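Local coordinates for protein trans-4-hydroxy-L-proline dehydratase (Clostridioides difficile 70-100-2010, PDB 6VXC) that uses a glycyl radical to dehydrate trans-4-hydroxy-L-proline to (S)-1-pyrroline-5-carboxylate in the anaerobic breakdown of hydroxyproline, at residues 39-48 and 94-105; 192-202 and 543-554. All coordinates share one frame; numbering follows the deposited sequence.

Contact 1 (39-48 and 94-105); sequences AEPHISIERA and GDSPNGAPTYPE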
loop_
_atom_site.group_PDB
_atom_site.type_symbol
_atom_site.label_atom_id
_atom_site.label_comp_id
_atom_site.label_asym_id
_atom_site.label_seq_id
_atom_site.Cartn_x
_atom_site.Cartn_y
_atom_site.Cartn_z
ATOM N N ALA A 39 -0.445 17.376 -15.381
ATOM C CA ALA A 39 0.545 17.916 -14.458
ATOM C C ALA A 39 1.837 17.110 -14.508
ATOM O O ALA A 39 1.821 15.879 -14.542
ATOM C CB ALA A 39 -0.013 17.939 -13.038
ATOM N N GLU A 40 2.939 17.798 -14.506
ATOM C CA GLU A 40 4.230 17.116 -14.586
ATOM C C GLU A 40 4.761 16.776 -13.193
ATOM O O GLU A 40 4.747 17.619 -12.298
ATOM C CB GLU A 40 5.256 17.980 -15.320
ATOM C CG GLU A 40 4.996 18.139 -16.825
ATOM C CD GLU A 40 5.246 16.848 -17.619
ATOM O OE1 GLU A 40 6.394 16.639 -18.066
ATOM O OE2 GLU A 40 4.302 16.036 -17.794
ATOM N N PRO A 41 5.241 15.555 -12.981
ATOM C CA PRO A 41 5.808 15.203 -11.669
ATOM C C PRO A 41 7.077 16.002 -11.375
ATOM O O PRO A 41 7.993 16.058 -12.197
ATOM C CB PRO A 41 6.094 13.699 -11.788
ATOM C CG PRO A 41 6.105 13.399 -13.217
ATOM C CD PRO A 41 5.355 14.468 -13.966
ATOM N N HIS A 42 7.124 16.598 -10.186
ATOM C CA HIS A 42 8.228 17.453 -9.766
ATOM C C HIS A 42 8.260 17.490 -8.242
ATOM O O HIS A 42 7.295 17.115 -7.572
ATOM C CB HIS A 42 8.072 18.868 -10.336
ATOM C CG HIS A 42 6.869 19.594 -9.812
ATOM N ND1 HIS A 42 5.587 19.314 -10.236
ATOM C CD2 HIS A 42 6.750 20.577 -8.886
ATOM C CE1 HIS A 42 4.732 20.094 -9.599
ATOM N NE2 HIS A 42 5.411 20.873 -8.777
ATOM N N ILE A 43 9.370 17.964 -7.697
ATOM C CA ILE A 43 9.492 18.084 -6.249
ATOM C C ILE A 43 9.263 19.536 -5.837
ATOM O O ILE A 43 9.539 20.484 -6.584
ATOM C CB ILE A 43 10.839 17.553 -5.706
ATOM C CG1 ILE A 43 12.003 18.448 -6.085
ATOM C CG2 ILE A 43 11.116 16.146 -6.207
ATOM C CD1 ILE A 43 13.249 18.108 -5.289
ATOM N N SER A 44 8.670 19.690 -4.658
ATOM C CA SER A 44 8.396 20.970 -4.021
ATOM C C SER A 44 9.235 21.043 -2.752
ATOM O O SER A 44 9.076 20.207 -1.855
ATOM C CB SER A 44 6.907 21.115 -3.701
ATOM O OG SER A 44 6.641 22.271 -2.919
ATOM N N ILE A 45 10.149 22.016 -2.696
ATOM C CA ILE A 45 11.120 22.115 -1.611
ATOM C C ILE A 45 10.611 22.935 -0.431
ATOM O O ILE A 45 11.309 23.041 0.585
ATOM C CB ILE A 45 12.437 22.720 -2.147
ATOM C CG1 ILE A 45 13.628 22.308 -1.278
ATOM C CG2 ILE A 45 12.315 24.245 -2.266
ATOM C CD1 ILE A 45 13.924 20.815 -1.316
ATOM N N GLU A 46 9.418 23.529 -0.530
ATOM C CA GLU A 46 8.983 24.447 0.517
ATOM C C GLU A 46 8.834 23.749 1.862
ATOM O O GLU A 46 9.172 24.317 2.910
ATOM C CB GLU A 46 7.671 25.116 0.133
ATOM C CG GLU A 46 7.276 26.163 1.129
ATOM C CD GLU A 46 6.045 26.921 0.730
ATOM O OE1 GLU A 46 4.950 26.425 1.033
ATOM O OE2 GLU A 46 6.169 27.997 0.111
ATOM N N ARG A 47 8.279 22.544 1.867
ATOM C CA ARG A 47 8.102 21.841 3.129
ATOM C C ARG A 47 9.431 21.690 3.860
ATOM O O ARG A 47 9.533 22.007 5.049
ATOM C CB ARG A 47 7.482 20.463 2.893
ATOM C CG ARG A 47 7.232 19.707 4.181
ATOM C CD ARG A 47 6.943 18.245 3.958
ATOM N NE ARG A 47 6.714 17.563 5.227
ATOM C CZ ARG A 47 7.674 17.099 6.018
ATOM N NH1 ARG A 47 8.951 17.225 5.671
ATOM N NH2 ARG A 47 7.347 16.497 7.154
ATOM N N ALA A 48 10.466 21.232 3.152
ATOM C CA ALA A 48 11.765 21.027 3.785
ATOM C C ALA A 48 12.306 22.327 4.360
ATOM O O ALA A 48 12.862 22.338 5.462
ATOM C CB ALA A 48 12.754 20.440 2.783
ATOM N N GLY A 94 1.795 19.640 -2.214
ATOM C CA GLY A 94 2.888 20.472 -2.669
ATOM C C GLY A 94 2.433 21.817 -3.201
ATOM O O GLY A 94 1.322 22.281 -2.925
ATOM N N ASP A 95 3.288 22.428 -4.028
ATOM C CA ASP A 95 2.989 23.759 -4.549
ATOM C C ASP A 95 1.911 23.719 -5.626
ATOM O O ASP A 95 1.207 24.712 -5.834
ATOM C CB ASP A 95 4.249 24.410 -5.130
ATOM C CG ASP A 95 4.772 23.689 -6.380
ATOM O OD1 ASP A 95 4.775 22.444 -6.414
ATOM O OD2 ASP A 95 5.163 24.372 -7.352
ATOM N N SER A 96 1.789 22.605 -6.334
ATOM C CA SER A 96 0.859 22.495 -7.448
ATOM C C SER A 96 0.577 21.020 -7.675
ATOM O O SER A 96 1.203 20.159 -7.040
ATOM C CB SER A 96 1.420 23.150 -8.718
ATOM O OG SER A 96 2.585 22.481 -9.148
ATOM N N PRO A 97 -0.386 20.696 -8.535
ATOM C CA PRO A 97 -0.687 19.287 -8.808
ATOM C C PRO A 97 0.561 18.532 -9.247
ATOM O O PRO A 97 1.346 19.017 -10.061
ATOM C CB PRO A 97 -1.720 19.365 -9.937
ATOM C CG PRO A 97 -2.399 20.690 -9.710
ATOM C CD PRO A 97 -1.316 21.608 -9.228
ATOM N N ASN A 98 0.713 17.312 -8.726
ATOM C CA ASN A 98 1.842 16.421 -9.012
ATOM C C ASN A 98 3.175 16.983 -8.475
ATOM O O ASN A 98 4.240 16.548 -8.969
ATOM C CB ASN A 98 1.945 16.107 -10.511
ATOM C CG ASN A 98 2.232 14.640 -10.778
ATOM O OD1 ASN A 98 2.295 13.836 -9.852
ATOM N ND2 ASN A 98 2.371 14.276 -12.051
ATOM N N GLY A 99 3.137 17.857 -7.548
ATOM C CA GLY A 99 4.319 18.337 -6.848
ATOM C C GLY A 99 4.464 17.630 -5.517
ATOM O O GLY A 99 3.607 17.758 -4.639
ATOM N N ALA A 100 5.518 16.847 -5.392
ATOM C CA ALA A 100 5.733 16.094 -4.161
ATOM C C ALA A 100 6.582 16.903 -3.188
ATOM O O ALA A 100 7.657 17.386 -3.565
ATOM C CB ALA A 100 6.428 14.766 -4.443
ATOM N N PRO A 101 6.160 17.064 -1.941
ATOM C CA PRO A 101 7.072 17.594 -0.925
ATOM C C PRO A 101 8.207 16.609 -0.683
ATOM O O PRO A 101 8.164 15.454 -1.110
ATOM C CB PRO A 101 6.194 17.735 0.320
ATOM C CG PRO A 101 4.785 17.556 -0.159
ATOM C CD PRO A 101 4.853 16.705 -1.379
ATOM N N THR A 102 9.240 17.083 0.020
ATOM C CA THR A 102 10.333 16.230 0.469
ATOM C C THR A 102 10.349 16.150 1.984
ATOM O O THR A 102 9.846 17.032 2.685
ATOM C CB THR A 102 11.710 16.720 0.004
ATOM O OG1 THR A 102 11.978 18.001 0.572
ATOM C CG2 THR A 102 11.793 16.800 -1.504
ATOM N N TYR A 103 10.977 15.092 2.482
ATOM C CA TYR A 103 10.924 14.733 3.895
ATOM C C TYR A 103 12.334 14.415 4.392
ATOM O O TYR A 103 12.659 13.264 4.692
ATOM C CB TYR A 103 9.961 13.560 4.099
ATOM C CG TYR A 103 8.542 13.858 3.614
ATOM C CD1 TYR A 103 8.220 13.781 2.266
ATOM C CD2 TYR A 103 7.546 14.250 4.498
ATOM C CE1 TYR A 103 6.948 14.066 1.809
ATOM C CE2 TYR A 103 6.247 14.537 4.039
ATOM C CZ TYR A 103 5.961 14.439 2.692
ATOM O OH TYR A 103 4.687 14.723 2.203
ATOM N N PRO A 104 13.196 15.432 4.509
ATOM C CA PRO A 104 14.599 15.179 4.891
ATOM C C PRO A 104 14.783 14.696 6.325
ATOM O O PRO A 104 15.862 14.183 6.646
ATOM C CB PRO A 104 15.266 16.541 4.678
ATOM C CG PRO A 104 14.158 17.532 4.861
ATOM C CD PRO A 104 12.927 16.863 4.301
ATOM N N GLU A 105 13.768 14.808 7.189
ATOM C CA GLU A 105 13.865 14.189 8.505
ATOM C C GLU A 105 13.880 12.670 8.420
ATOM O O GLU A 105 14.280 12.007 9.386
ATOM C CB GLU A 105 12.719 14.640 9.409
ATOM C CG GLU A 105 11.329 14.218 8.921
ATOM C CD GLU A 105 10.659 15.294 8.106
ATOM O OE1 GLU A 105 9.699 15.906 8.624
ATOM O OE2 GLU A 105 11.126 15.572 6.982
HETATM O O HOH W 1 10.065 19.760 0.784
#
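R47 meets E105 end-on: NH2 donates to OE1 at 2.8 Å and NH1 to OE2 at 3.0 Å, a two-nitrogen salt bridge with the guanidinium and carboxylate planes 36° apart. NH1 also reaches T102 O, and CD2 of Y103 lies over the centre of the guanidinium, 3.2 Å from R47 CZ. With R47 CG anti to the backbone N (chi1 -178°) and the chain extended, CD passes over the face of the Y103 ring in a CH-pi contact.

At the other end the H42 imidazole is held at both nitrogens, NE2 giving to D95 OD1 (2.9 Å, on the syn lone pair) and ND1 to E40 O (2.8 Å), which fixes its rotation. G99 CA packs over one ring face.

Between these ends the short parallel pair of strands 42-44 and 99-101, bonded from A100 N to H42 O and from S44 N to A100 O, ties the start of helix 46-58 to the loop after strand 99-101, beside the buried arginine-glutamate pair. One water links S44 O, A48 N and T102 N.

Further out, R68 of helix 64-78 also pairs with E105, T292 O takes R47 NE, and helix 129-143 packs on A48 and P104.

Contact 2 (192-202 and 543-554); sequences FLDLKKDIEAR and LMSTIVDDCIEK
I552 is a knob in a hole formed by L195, D198, I199 and R202: its CD1 lies 3.8 Å from I199 CG1 and its CG2 3.9 Å from R202 CG. I552 CG1 stands anti to the carbonyl carbon (chi1 -69°), which carries CD1 in between L195 and I199. Such apolar packing carries most of this contact between helix 192-205 and the end of helix 542-546, a turn and the short helix 551-554. Toward the start of helix 192-205, L195 CD1 meets I547 CG2 at 4.1 Å, and the F192 ring reaches L543 CD1 through CE1 (3.8 Å) and I547 CG2 through CZ.

Among the polar groups, T546 OG1 sits at the edge of the F192 ring, in its plane, 3.4 Å from CE1; the hydroxyl is turned back to donate to L543 O at 2.7 Å. R202, bent at chi2 and chi3, folds over the later helix and donates from NE to I552 O (3.2 Å, 150°), while E553 O lies 3.0 Å from R202 NH2.

As for charge, R202 NH1 pairs with E205 in its own helix and D198 with K190. The seam is therefore largely apolar, with the R202 guanidinium meeting backbone carbonyls at its more exposed end, and neither segment brings a salt bridge to the other.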
loop_
_atom_site.group_PDB
_atom_site.type_symbol
_atom_site.label_atom_id
_atom_site.label_comp_id
_atom_site.label_asym_id
_atom_site.label_seq_id
_atom_site.Cartn_x
_atom_site.Cartn_y
_atom_site.Cartn_z
ATOM N N PHE A 192 -11.535 19.404 15.133
ATOM C CA PHE A 192 -10.292 19.428 15.889
ATOM C C PHE A 192 -10.352 20.330 17.116
ATOM O O PHE A 192 -9.551 20.141 18.042
ATOM C CB PHE A 192 -9.134 19.805 14.966
ATOM C CG PHE A 192 -8.713 18.661 14.095
ATOM C CD1 PHE A 192 -7.799 17.724 14.556
ATOM C CD2 PHE A 192 -9.279 18.481 12.839
ATOM C CE1 PHE A 192 -7.433 16.629 13.762
ATOM C CE2 PHE A 192 -8.915 17.390 12.040
ATOM C CZ PHE A 192 -7.997 16.468 12.500
ATOM N N LEU A 193 -11.295 21.275 17.166
ATOM C CA LEU A 193 -11.545 21.977 18.417
ATOM C C LEU A 193 -12.138 21.039 19.455
ATOM O O LEU A 193 -11.806 21.140 20.639
ATOM C CB LEU A 193 -12.470 23.172 18.195
ATOM C CG LEU A 193 -11.881 24.303 17.381
ATOM C CD1 LEU A 193 -12.966 25.315 17.090
ATOM C CD2 LEU A 193 -10.712 24.944 18.133
ATOM N N ASP A 194 -13.022 20.126 19.030
ATOM C CA ASP A 194 -13.557 19.114 19.945
ATOM C C ASP A 194 -12.453 18.202 20.472
ATOM O O ASP A 194 -12.414 17.870 21.664
ATOM C CB ASP A 194 -14.610 18.253 19.251
ATOM C CG ASP A 194 -15.847 19.021 18.851
ATOM O OD1 ASP A 194 -16.289 19.908 19.616
ATOM O OD2 ASP A 194 -16.384 18.712 17.762
ATOM N N LEU A 195 -11.598 17.708 19.572
ATOM C CA LEU A 195 -10.532 16.808 19.995
ATOM C C LEU A 195 -9.601 17.531 20.952
ATOM O O LEU A 195 -9.170 16.965 21.958
ATOM C CB LEU A 195 -9.775 16.287 18.771
ATOM C CG LEU A 195 -10.584 15.377 17.823
ATOM C CD1 LEU A 195 -9.880 15.149 16.478
ATOM C CD2 LEU A 195 -10.849 14.045 18.481
ATOM N N LYS A 196 -9.331 18.812 20.688
ATOM C CA LYS A 196 -8.477 19.561 21.604
ATOM C C LYS A 196 -9.087 19.633 23.002
ATOM O O LYS A 196 -8.385 19.467 23.999
ATOM C CB LYS A 196 -8.203 20.959 21.061
ATOM C CG LYS A 196 -7.168 21.689 21.894
ATOM C CD LYS A 196 -6.855 23.064 21.363
ATOM C CE LYS A 196 -5.916 23.792 22.319
ATOM N NZ LYS A 196 -5.602 25.150 21.829
ATOM N N LYS A 197 -10.401 19.840 23.095
ATOM C CA LYS A 197 -11.043 19.820 24.407
ATOM C C LYS A 197 -10.896 18.459 25.066
ATOM O O LYS A 197 -10.708 18.365 26.282
ATOM C CB LYS A 197 -12.522 20.194 24.282
ATOM C CG LYS A 197 -12.746 21.651 23.963
ATOM C CD LYS A 197 -14.221 22.003 23.939
ATOM C CE LYS A 197 -14.414 23.509 23.964
ATOM N NZ LYS A 197 -15.814 23.889 23.617
ATOM N N ASP A 198 -11.033 17.387 24.284
ATOM C CA ASP A 198 -10.783 16.054 24.817
ATOM C C ASP A 198 -9.357 15.935 25.347
ATOM O O ASP A 198 -9.126 15.327 26.395
ATOM C CB ASP A 198 -11.031 14.990 23.745
ATOM C CG ASP A 198 -12.499 14.882 23.328
ATOM O OD1 ASP A 198 -13.394 15.376 24.046
ATOM O OD2 ASP A 198 -12.752 14.286 22.265
ATOM N N ILE A 199 -8.387 16.475 24.612
ATOM C CA ILE A 199 -6.992 16.368 25.020
ATOM C C ILE A 199 -6.739 17.178 26.291
ATOM O O ILE A 199 -6.084 16.708 27.227
ATOM C CB ILE A 199 -6.075 16.802 23.860
ATOM C CG1 ILE A 199 -6.140 15.762 22.721
ATOM C CG2 ILE A 199 -4.641 17.069 24.363
ATOM C CD1 ILE A 199 -5.730 16.304 21.359
ATOM N N GLU A 200 -7.288 18.387 26.358
ATOM C CA GLU A 200 -7.123 19.205 27.556
ATOM C C GLU A 200 -7.747 18.534 28.769
ATOM O O GLU A 200 -7.207 18.617 29.878
ATOM C CB GLU A 200 -7.719 20.588 27.305
ATOM C CG GLU A 200 -6.864 21.402 26.342
ATOM C CD GLU A 200 -7.508 22.696 25.870
ATOM O OE1 GLU A 200 -8.746 22.840 25.964
ATOM O OE2 GLU A 200 -6.751 23.588 25.432
ATOM N N ALA A 201 -8.875 17.848 28.579
ATOM C CA ALA A 201 -9.464 17.099 29.682
ATOM C C ALA A 201 -8.533 15.990 30.161
ATOM O O ALA A 201 -8.386 15.773 31.371
ATOM C CB ALA A 201 -10.813 16.521 29.262
ATOM N N ARG A 202 -7.898 15.271 29.227
ATOM C CA ARG A 202 -6.938 14.239 29.617
ATOM C C ARG A 202 -5.758 14.845 30.370
ATOM O O ARG A 202 -5.310 14.299 31.380
ATOM C CB ARG A 202 -6.437 13.478 28.389
ATOM C CG ARG A 202 -7.386 12.427 27.848
ATOM C CD ARG A 202 -7.554 11.225 28.790
ATOM N NE ARG A 202 -6.357 10.381 28.849
ATOM C CZ ARG A 202 -5.668 10.116 29.958
ATOM N NH1 ARG A 202 -6.040 10.624 31.122
ATOM N NH2 ARG A 202 -4.593 9.346 29.900
ATOM N N LEU A 543 -0.423 14.512 14.937
ATOM C CA LEU A 543 -1.668 14.714 14.197
ATOM C C LEU A 543 -2.386 13.385 13.986
ATOM O O LEU A 543 -3.546 13.233 14.372
ATOM C CB LEU A 543 -1.418 15.422 12.860
ATOM C CG LEU A 543 -2.672 15.604 11.985
ATOM C CD1 LEU A 543 -3.730 16.440 12.729
ATOM C CD2 LEU A 543 -2.353 16.259 10.622
ATOM N N MET A 544 -1.695 12.378 13.449
ATOM C CA MET A 544 -2.362 11.089 13.264
ATOM C C MET A 544 -2.936 10.565 14.579
ATOM O O MET A 544 -4.033 9.993 14.602
ATOM C CB MET A 544 -1.405 10.064 12.650
ATOM C CG MET A 544 -2.045 8.690 12.407
ATOM S SD MET A 544 -3.219 8.717 11.020
ATOM C CE MET A 544 -2.061 8.900 9.670
ATOM N N SER A 545 -2.222 10.772 15.690
ATOM C CA SER A 545 -2.691 10.254 16.968
ATOM C C SER A 545 -4.048 10.831 17.359
ATOM O O SER A 545 -4.824 10.156 18.040
ATOM C CB SER A 545 -1.655 10.526 18.061
ATOM O OG SER A 545 -0.417 9.908 17.750
ATOM N N THR A 546 -4.353 12.071 16.962
ATOM C CA THR A 546 -5.608 12.683 17.396
ATOM C C THR A 546 -6.832 11.966 16.844
ATOM O O THR A 546 -7.908 12.074 17.434
ATOM C CB THR A 546 -5.682 14.161 16.989
ATOM O OG1 THR A 546 -5.690 14.264 15.555
ATOM C CG2 THR A 546 -4.503 14.982 17.587
ATOM N N ILE A 547 -6.702 11.220 15.747
ATOM C CA ILE A 547 -7.865 10.639 15.094
ATOM C C ILE A 547 -7.851 9.111 15.110
ATOM O O ILE A 547 -8.641 8.494 14.412
ATOM C CB ILE A 547 -8.010 11.158 13.651
ATOM C CG1 ILE A 547 -6.752 10.821 12.859
ATOM C CG2 ILE A 547 -8.349 12.656 13.645
ATOM C CD1 ILE A 547 -6.876 11.057 11.368
ATOM N N VAL A 548 -6.957 8.522 15.863
ATOM C CA VAL A 548 -6.873 7.107 15.942
ATOM C C VAL A 548 -7.193 6.578 17.329
ATOM O O VAL A 548 -6.528 6.908 18.289
ATOM C CB VAL A 548 -5.485 6.577 15.539
ATOM C CG1 VAL A 548 -5.360 5.126 15.927
ATOM C CG2 VAL A 548 -5.154 6.812 14.098
ATOM N N ASP A 549 -8.191 5.722 17.389
ATOM C CA ASP A 549 -8.556 5.097 18.618
ATOM C C ASP A 549 -7.467 4.337 19.324
ATOM O O ASP A 549 -6.867 3.426 18.863
ATOM C CB ASP A 549 -9.794 4.248 18.570
ATOM C CG ASP A 549 -11.049 5.052 18.469
ATOM O OD1 ASP A 549 -11.076 6.168 18.907
ATOM O OD2 ASP A 549 -11.990 4.517 17.967
ATOM N N ASP A 550 -7.550 4.892 20.500
ATOM C CA ASP A 550 -7.080 4.979 21.803
ATOM C C ASP A 550 -5.958 5.940 22.109
ATOM O O ASP A 550 -5.655 6.056 23.238
ATOM C CB ASP A 550 -7.381 3.818 22.747
ATOM C CG ASP A 550 -8.576 2.986 22.324
ATOM O OD1 ASP A 550 -9.584 3.498 21.910
ATOM O OD2 ASP A 550 -8.458 1.799 22.399
ATOM N N CYS A 551 -5.472 6.717 21.127
ATOM C CA CYS A 551 -4.266 7.463 21.474
ATOM C C CYS A 551 -4.552 8.519 22.538
ATOM O O CYS A 551 -3.800 8.642 23.511
ATOM C CB CYS A 551 -3.655 8.104 20.221
ATOM S SG CYS A 551 -3.102 6.894 18.974
ATOM N N ILE A 552 -5.641 9.281 22.380
ATOM C CA ILE A 552 -5.959 10.331 23.353
ATOM C C ILE A 552 -6.246 9.722 24.721
ATOM O O ILE A 552 -5.669 10.132 25.736
ATOM C CB ILE A 552 -7.131 11.207 22.850
ATOM C CG1 ILE A 552 -6.694 12.058 21.649
ATOM C CG2 ILE A 552 -7.711 12.070 23.969
ATOM C CD1 ILE A 552 -7.822 12.835 20.960
ATOM N N GLU A 553 -7.113 8.710 24.761
ATOM C CA GLU A 553 -7.457 8.060 26.025
ATOM C C GLU A 553 -6.230 7.469 26.714
ATOM O O GLU A 553 -6.080 7.585 27.937
ATOM C CB GLU A 553 -8.513 6.981 25.773
ATOM C CG GLU A 553 -8.895 6.135 26.969
ATOM C CD GLU A 553 -9.963 5.088 26.631
ATOM O OE1 GLU A 553 -10.504 5.116 25.506
ATOM O OE2 GLU A 553 -10.247 4.223 27.488
ATOM N N LYS A 554 -5.346 6.822 25.945
ATOM C CA LYS A 554 -4.130 6.246 26.512
ATOM C C LYS A 554 -3.078 7.292 26.842
ATOM O O LYS A 554 -2.169 7.007 27.627
ATOM C CB LYS A 554 -3.492 5.250 25.541
ATOM C CG LYS A 554 -4.219 3.938 25.327
ATOM C CD LYS A 554 -3.418 3.104 24.348
ATOM C CE LYS A 554 -4.004 1.734 24.108
ATOM N NZ LYS A 554 -3.102 0.953 23.191
#

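Overall arrangement
Contact 1 closes before contact 2 opens along the chain, so the two are in series. Their centres lie about 29 Å apart and their nearest atoms about 10 Å, with no direct touch. All four segments lie in the pyruvate formate lyase-like part of the chain, but contact 1 joins segments 46 residues apart through a small parallel sheet, whereas contact 2 joins helices 341 residues apart. Helix 276-293 spans the gap: T291 and T292 take bonds from contact 1, E293 receives the backbone N-H groups of L543 and M544, and V286 and V290 pack against contact 2. Through this shared neighbour both belong to one packed helical body, away from the residues of the radical chemistry.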